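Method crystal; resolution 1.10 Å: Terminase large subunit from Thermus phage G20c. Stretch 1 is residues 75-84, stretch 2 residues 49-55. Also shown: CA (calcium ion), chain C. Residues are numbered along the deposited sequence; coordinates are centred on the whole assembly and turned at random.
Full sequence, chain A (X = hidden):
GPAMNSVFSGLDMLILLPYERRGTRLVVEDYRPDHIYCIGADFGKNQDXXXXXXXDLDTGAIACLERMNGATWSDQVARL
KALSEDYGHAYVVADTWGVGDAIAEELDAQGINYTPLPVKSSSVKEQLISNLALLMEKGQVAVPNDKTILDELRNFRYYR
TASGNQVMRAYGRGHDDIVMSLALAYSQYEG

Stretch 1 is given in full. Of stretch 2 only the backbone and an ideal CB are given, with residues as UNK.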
ATOM      1  N   ASP A  75      15.622   2.830  -8.898  1.00 10.86           N
ATOM      2  CA  ASP A  75      15.256   3.931  -7.997  1.00 11.49           C
ATOM      3  C   ASP A  75      14.130   3.526  -7.043  1.00 10.82           C
ATOM      4  O   ASP A  75      14.164   3.874  -5.858  1.00 10.91           O
ATOM      5  CB  ASP A  75      14.881   5.179  -8.802  1.00 12.39           C
ATOM      6  CG  ASP A  75      14.647   6.400  -7.934  1.00 13.78           C
ATOM      7  OD1 ASP A  75      15.321   6.545  -6.889  1.00 15.65           O
ATOM      8  OD2 ASP A  75      13.796   7.221  -8.327  1.00 15.51           O
ATOM      9  N   GLN A  76      13.147   2.782  -7.534  1.00 10.49           N
ATOM     10  CA  GLN A  76      12.084   2.278  -6.646  1.00 10.76           C
ATOM     11  C   GLN A  76      12.646   1.427  -5.516  1.00 10.79           C
ATOM     12  O   GLN A  76      12.272   1.600  -4.353  1.00 10.33           O
ATOM     13  CB  GLN A  76      11.048   1.494  -7.431  1.00 11.07           C
ATOM     14  CG  GLN A  76      10.243   2.359  -8.375  1.00 11.58           C
ATOM     15  CD  GLN A  76       9.243   1.549  -9.142  1.00 11.91           C
ATOM     16  OE1 GLN A  76       8.533   0.727  -8.562  1.00 12.80           O
ATOM     17  NE2 GLN A  76       9.188   1.752 -10.458  1.00 11.81           N
ATOM     18  N   VAL A  77      13.559   0.525  -5.861  1.00 10.52           N
ATOM     19  CA  VAL A  77      14.209  -0.324  -4.865  1.00 10.55           C
ATOM     20  C   VAL A  77      15.073   0.513  -3.908  1.00 10.14           C
ATOM     21  O   VAL A  77      15.061   0.276  -2.697  1.00 10.41           O
ATOM     22  CB  VAL A  77      15.008  -1.474  -5.518  1.00 10.93           C
ATOM     23  CG1 VAL A  77      15.812  -2.231  -4.471  1.00 11.16           C
ATOM     24  CG2 VAL A  77      14.061  -2.433  -6.232  1.00 11.14           C
ATOM     25  N   ALA A  78      15.802   1.495  -4.429  1.00 10.10           N
ATOM     26  CA  ALA A  78      16.615   2.375  -3.568  1.00 10.11           C
ATOM     27  C   ALA A  78      15.741   3.188  -2.610  1.00 10.76           C
ATOM     28  O   ALA A  78      16.115   3.392  -1.451  1.00 10.75           O
ATOM     29  CB  ALA A  78      17.473   3.319  -4.406  1.00  9.91           C
ATOM     30  N   ARG A  79      14.584   3.639  -3.083  1.00 11.24           N
ATOM     31  CA  ARG A  79      13.679   4.435  -2.239  1.00 12.16           C
ATOM     32  C   ARG A  79      13.086   3.548  -1.149  1.00 11.59           C
ATOM     33  O   ARG A  79      12.958   3.960   0.018  1.00 11.13           O
ATOM     34  CB  ARG A  79      12.574   5.097  -3.073  1.00 13.55           C
ATOM     35  CG  ARG A  79      13.060   6.133  -4.080  1.00 15.52           C
ATOM     36  CD  ARG A  79      13.672   7.387  -3.488  1.00 18.03           C
ATOM     37  NE  ARG A  79      14.012   8.357  -4.537  1.00 19.87           N
ATOM     38  CZ  ARG A  79      14.927   9.331  -4.442  1.00 21.25           C
ATOM     39  NH1 ARG A  79      15.126  10.141  -5.480  1.00 21.93           N
ATOM     40  NH2 ARG A  79      15.663   9.501  -3.338  1.00 22.16           N
ATOM     41  N   LEU A  80      12.762   2.318  -1.510  1.00 11.40           N
ATOM     42  CA  LEU A  80      12.298   1.332  -0.545  1.00 11.59           C
ATOM     43  C   LEU A  80      13.363   1.027   0.519  1.00 11.50           C
ATOM     44  O   LEU A  80      13.059   0.957   1.712  1.00 11.06           O
ATOM     45  CB  LEU A  80      11.916   0.070  -1.305  1.00 12.35           C
ATOM     46  CG  LEU A  80      10.994  -0.970  -0.722  1.00 13.05           C
ATOM     47  CD1 LEU A  80       9.754  -0.367  -0.084  1.00 12.82           C
ATOM     48  CD2 LEU A  80      10.602  -1.877  -1.882  1.00 13.30           C
ATOM     49  N   LYS A  81      14.610   0.863   0.078  1.00 11.03           N
ATOM     50  CA  LYS A  81      15.742   0.672   0.995  1.00 11.26           C
ATOM     51  C   LYS A  81      15.848   1.822   1.999  1.00 10.63           C
ATOM     52  O   LYS A  81      16.004   1.608   3.216  1.00 10.19           O
ATOM     53  CB  LYS A  81      17.047   0.557   0.212  1.00 12.27           C
ATOM     54  CG  LYS A  81      18.286   0.315   1.053  1.00 13.53           C
ATOM     55  CD  LYS A  81      19.480   0.068   0.145  1.00 14.91           C
ATOM     56  CE  LYS A  81      20.675  -0.394   0.951  1.00 16.24           C
ATOM     57  NZ  LYS A  81      21.348   0.761   1.572  1.00 17.06           N
ATOM     58  N   ALA A  82      15.786   3.040   1.487  1.00 10.65           N
ATOM     59  CA  ALA A  82      15.893   4.213   2.347  1.00 10.23           C
ATOM     60  C   ALA A  82      14.752   4.280   3.359  1.00  9.86           C
ATOM     61  O   ALA A  82      14.996   4.515   4.537  1.00  9.99           O
ATOM     62  CB  ALA A  82      15.980   5.491   1.529  1.00 10.40           C
ATOM     63  N   LEU A  83      13.523   4.035   2.916  1.00  9.72           N
ATOM     64  CA  LEU A  83      12.367   4.004   3.830  1.00 10.16           C
ATOM     65  C   LEU A  83      12.512   2.944   4.895  1.00  9.85           C
ATOM     66  O   LEU A  83      12.223   3.176   6.061  1.00  9.58           O
ATOM     67  CB  LEU A  83      11.062   3.735   3.068  1.00 11.02           C
ATOM     68  CG  LEU A  83      10.431   4.923   2.369  1.00 11.77           C
ATOM     69  CD1 LEU A  83       9.338   4.456   1.425  1.00 12.18           C
ATOM     70  CD2 LEU A  83       9.878   5.914   3.391  1.00 11.85           C
ATOM     71  N   SER A  84      12.935   1.760   4.477  1.00  9.54           N
ATOM     72  CA  SER A  84      13.154   0.672   5.407  1.00  9.73           C
ATOM     73  C   SER A  84      14.181   1.076   6.466  1.00  9.38           C
ATOM     74  O   SER A  84      13.939   0.917   7.662  1.00  9.21           O
ATOM     75  CB  SER A  84      13.628  -0.579   4.675  1.00  9.76           C
ATOM     76  OG  SER A  84      13.986  -1.593   5.586  1.00 10.32           O
ATOM     77  N   UNK A  49       1.788   3.987 -10.886  1.00 11.10           N
ATOM     78  CA  UNK A  49       2.445   4.489  -9.690  1.00 10.55           C
ATOM     79  C   UNK A  49       3.071   3.362  -8.869  1.00 10.06           C
ATOM     80  O   UNK A  49       2.582   2.219  -8.843  1.00 10.62           O
ATOM     81  CB  UNK A  49       1.446   5.268  -8.833  1.00 10.55           C
ATOM     82  N   UNK A  50       4.152   3.714  -8.195  1.00  9.34           N
ATOM     83  CA  UNK A  50       4.689   2.936  -7.097  1.00  9.59           C
ATOM     84  C   UNK A  50       4.234   3.603  -5.821  1.00  8.88           C
ATOM     85  O   UNK A  50       4.277   4.818  -5.735  1.00  8.87           O
ATOM     86  CB  UNK A  50       6.214   2.826  -7.164  1.00  9.59           C
ATOM     87  N   UNK A  51       3.789   2.799  -4.856  1.00  8.43           N
ATOM     88  CA  UNK A  51       3.361   3.311  -3.562  1.00  8.37           C
ATOM     89  C   UNK A  51       3.922   2.440  -2.453  1.00  8.16           C
ATOM     90  O   UNK A  51       3.704   1.223  -2.414  1.00  8.16           O
ATOM     91  CB  UNK A  51       1.835   3.373  -3.477  1.00  8.37           C
ATOM     92  N   UNK A  52       4.605   3.097  -1.520  1.00  7.94           N
ATOM     93  CA  UNK A  52       5.216   2.440  -0.374  1.00  8.43           C
ATOM     94  C   UNK A  52       4.584   3.027   0.877  1.00  8.10           C
ATOM     95  O   UNK A  52       4.694   4.225   1.106  1.00  8.26           O
ATOM     96  CB  UNK A  52       6.736   2.612  -0.367  1.00  8.43           C
ATOM     97  N   UNK A  53       3.919   2.183   1.664  1.00  8.33           N
ATOM     98  CA  UNK A  53       3.166   2.622   2.835  1.00  8.52           C
ATOM     99  C   UNK A  53       3.820   2.075   4.096  1.00  8.17           C
ATOM    100  O   UNK A  53       3.773   0.875   4.341  1.00  7.79           O
ATOM    101  CB  UNK A  53       1.706   2.173   2.747  1.00  8.52           C
ATOM    102  N   UNK A  54       4.386   2.961   4.902  1.00  7.93           N
ATOM    103  CA  UNK A  54       5.046   2.593   6.145  1.00  8.28           C
ATOM    104  C   UNK A  54       4.012   2.562   7.266  1.00  8.22           C
ATOM    105  O   UNK A  54       3.440   3.604   7.611  1.00  8.19           O
ATOM    106  CB  UNK A  54       6.180   3.566   6.474  1.00  8.28           C
ATOM    107  N   UNK A  55       3.791   1.373   7.828  1.00  8.04           N
ATOM    108  CA  UNK A  55       2.820   1.124   8.889  1.00  8.33           C
ATOM    109  C   UNK A  55       3.511   0.843  10.207  1.00  8.33           C
ATOM    110  O   UNK A  55       4.356  -0.029  10.299  1.00  8.54           O
ATOM    111  CB  UNK A  55       1.907  -0.046   8.517  1.00  8.33           C
TER
HETATM  112 CA    CA C 501       1.714   0.129  -9.211  0.85 12.10          CA

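The frame is set by two nearly parallel elements: the axes of helix 75-84 and strand 49-55 approach to 10.1 Å and their N-to-C directions differ by 10°. A strand alternates its side chains, so every second position can be expected to meet the helix.

At position 49, phi/psi of -75/149 is extended, CA-to-CB points away from the helix, and no atom of stretch 1 lies within 5.5 Å of the ideal CB. The helix therefore sets no limit on size or polarity. The backbone does have a task, because its O lies 2.3 Å from the calcium ion CA, a role any residue could fill. The deposited residue is Tyr-49; Tyr-49 CB, the nearest atom of its side chain to stretch 1, is 8.4 Å from Gln-76 OE1.

Position 50 points toward stretch 1, and its ideal CB is 3.4 Å from Gln-76 OE1. That oxygen crowds the CB itself and leaves little room for bulk along this line, although a polar group might be tolerated beside it. Alanine, serine or another small residue would suit. The residue is Ser-50, with chi1 at 53° (p). Its modelled CB lies 3.5 Å from Gln-76 OE1, a packing contact, and no hydrogen bond crosses between the stretches; Gln-76 OE1 is hydrogen-bonded elsewhere in the structure.

Position 51 is out of reach, with nothing of the helix within 5.5 Å of its ideal CB. Its phi/psi of -136/126 is ordinary for a strand and would suit a beta-branched residue among many others. Val-51 is found, chi1 -175° (t).

Position 52 points toward the helix, with its CA 7.2 Å from the CA of Leu-80. The ideal CB is 3.7 Å from Leu-83 CD1 and 4.3 Å from Leu-80 CD1, so the surroundings are apolar. Room continues along the helix toward Gln-76, favouring a long apolar or aromatic side chain: leucine, methionine or phenylalanine. Phe-52 is present, with 112 Å² covered by the helix, the largest such area in either stretch. With chi1 at -51° (m), the ring extends back toward Gln-76, and Phe-52 CE2 comes 3.5 Å from Gln-76 O. Leu-80 CD1 sits over one face, 4.0 Å from the ring centroid and 16° off the normal, a CH-pi contact. Near the ring plane, Arg-79 CB is 4.1 Å from Phe-52 CE2, while Leu-83 CD1 packs 3.6 Å from Phe-52 CB.

Position 53 points away, and the helix does not discriminate among residues there. Ser-53 is deposited; its OG is hydrogen-bonded elsewhere in the structure.

Position 54 again points toward the helix, but its ideal CB is 5.4 Å from Leu-83 CD2. This gap asks for a further carbon or two, so valine, isoleucine or leucine would serve. Val-54 adopts chi1 -175° (t), and its CG2 closes to 4.0 Å from Leu-83 CD2.

Position 55 is out of reach, and the helix leaves its identity undetermined. Leu-55 occupies it; its CB is 11.0 Å from Leu-83 O, the nearest approach of its side chain to stretch 1.

Stretch 2, residues 49-55: YSVFSVL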
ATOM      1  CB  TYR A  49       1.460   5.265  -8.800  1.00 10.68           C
ATOM      2  CG  TYR A  49       0.937   6.536  -9.430  1.00 11.13           C
ATOM      3  CD1 TYR A  49      -0.200   6.522 -10.229  1.00 11.73           C
ATOM      4  CD2 TYR A  49       1.584   7.758  -9.247  1.00 11.09           C
ATOM      5  CE1 TYR A  49      -0.673   7.673 -10.831  1.00 12.25           C
ATOM      6  CE2 TYR A  49       1.113   8.921  -9.850  1.00 11.71           C
ATOM      7  CZ  TYR A  49      -0.011   8.867 -10.641  1.00 12.19           C
ATOM      8  OH  TYR A  49      -0.499  10.010 -11.240  1.00 13.48           O
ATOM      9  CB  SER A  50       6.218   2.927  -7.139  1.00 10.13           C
ATOM     10  OG  SER A  50       6.764   4.238  -7.201  1.00 11.37           O
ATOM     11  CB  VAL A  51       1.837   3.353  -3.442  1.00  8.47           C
ATOM     12  CG1 VAL A  51       1.425   4.001  -2.125  1.00  8.57           C
ATOM     13  CG2 VAL A  51       1.242   4.107  -4.611  1.00  8.75           C
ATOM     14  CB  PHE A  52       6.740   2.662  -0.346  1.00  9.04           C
ATOM     15  CG  PHE A  52       7.450   2.337  -1.639  1.00  9.79           C
ATOM     16  CD1 PHE A  52       7.039   1.285  -2.445  1.00 10.41           C
ATOM     17  CD2 PHE A  52       8.555   3.083  -2.035  1.00 10.31           C
ATOM     18  CE1 PHE A  52       7.692   0.988  -3.629  1.00 11.00           C
ATOM     19  CE2 PHE A  52       9.217   2.779  -3.214  1.00 11.36           C
ATOM     20  CZ  PHE A  52       8.783   1.742  -4.013  1.00 11.35           C
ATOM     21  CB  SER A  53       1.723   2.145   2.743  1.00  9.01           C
ATOM     22  OG  SER A  53       1.071   2.728   1.630  1.00 10.00           O
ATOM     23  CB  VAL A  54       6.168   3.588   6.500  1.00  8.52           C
ATOM     24  CG1 VAL A  54       6.912   3.108   7.732  1.00  8.59           C
ATOM     25  CG2 VAL A  54       7.150   3.772   5.349  1.00  8.54           C
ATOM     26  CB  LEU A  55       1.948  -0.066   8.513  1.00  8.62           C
ATOM     27  CG  LEU A  55       0.908  -0.524   9.531  1.00  8.77           C
ATOM     28  CD1 LEU A  55      -0.047   0.603   9.893  1.00  8.98           C
ATOM     29  CD2 LEU A  55       0.144  -1.702   8.968  1.00  8.96           C
TER
HETATM   30  O   HOH W   1       0.398  -1.636  -9.972  1.00 18.07           O
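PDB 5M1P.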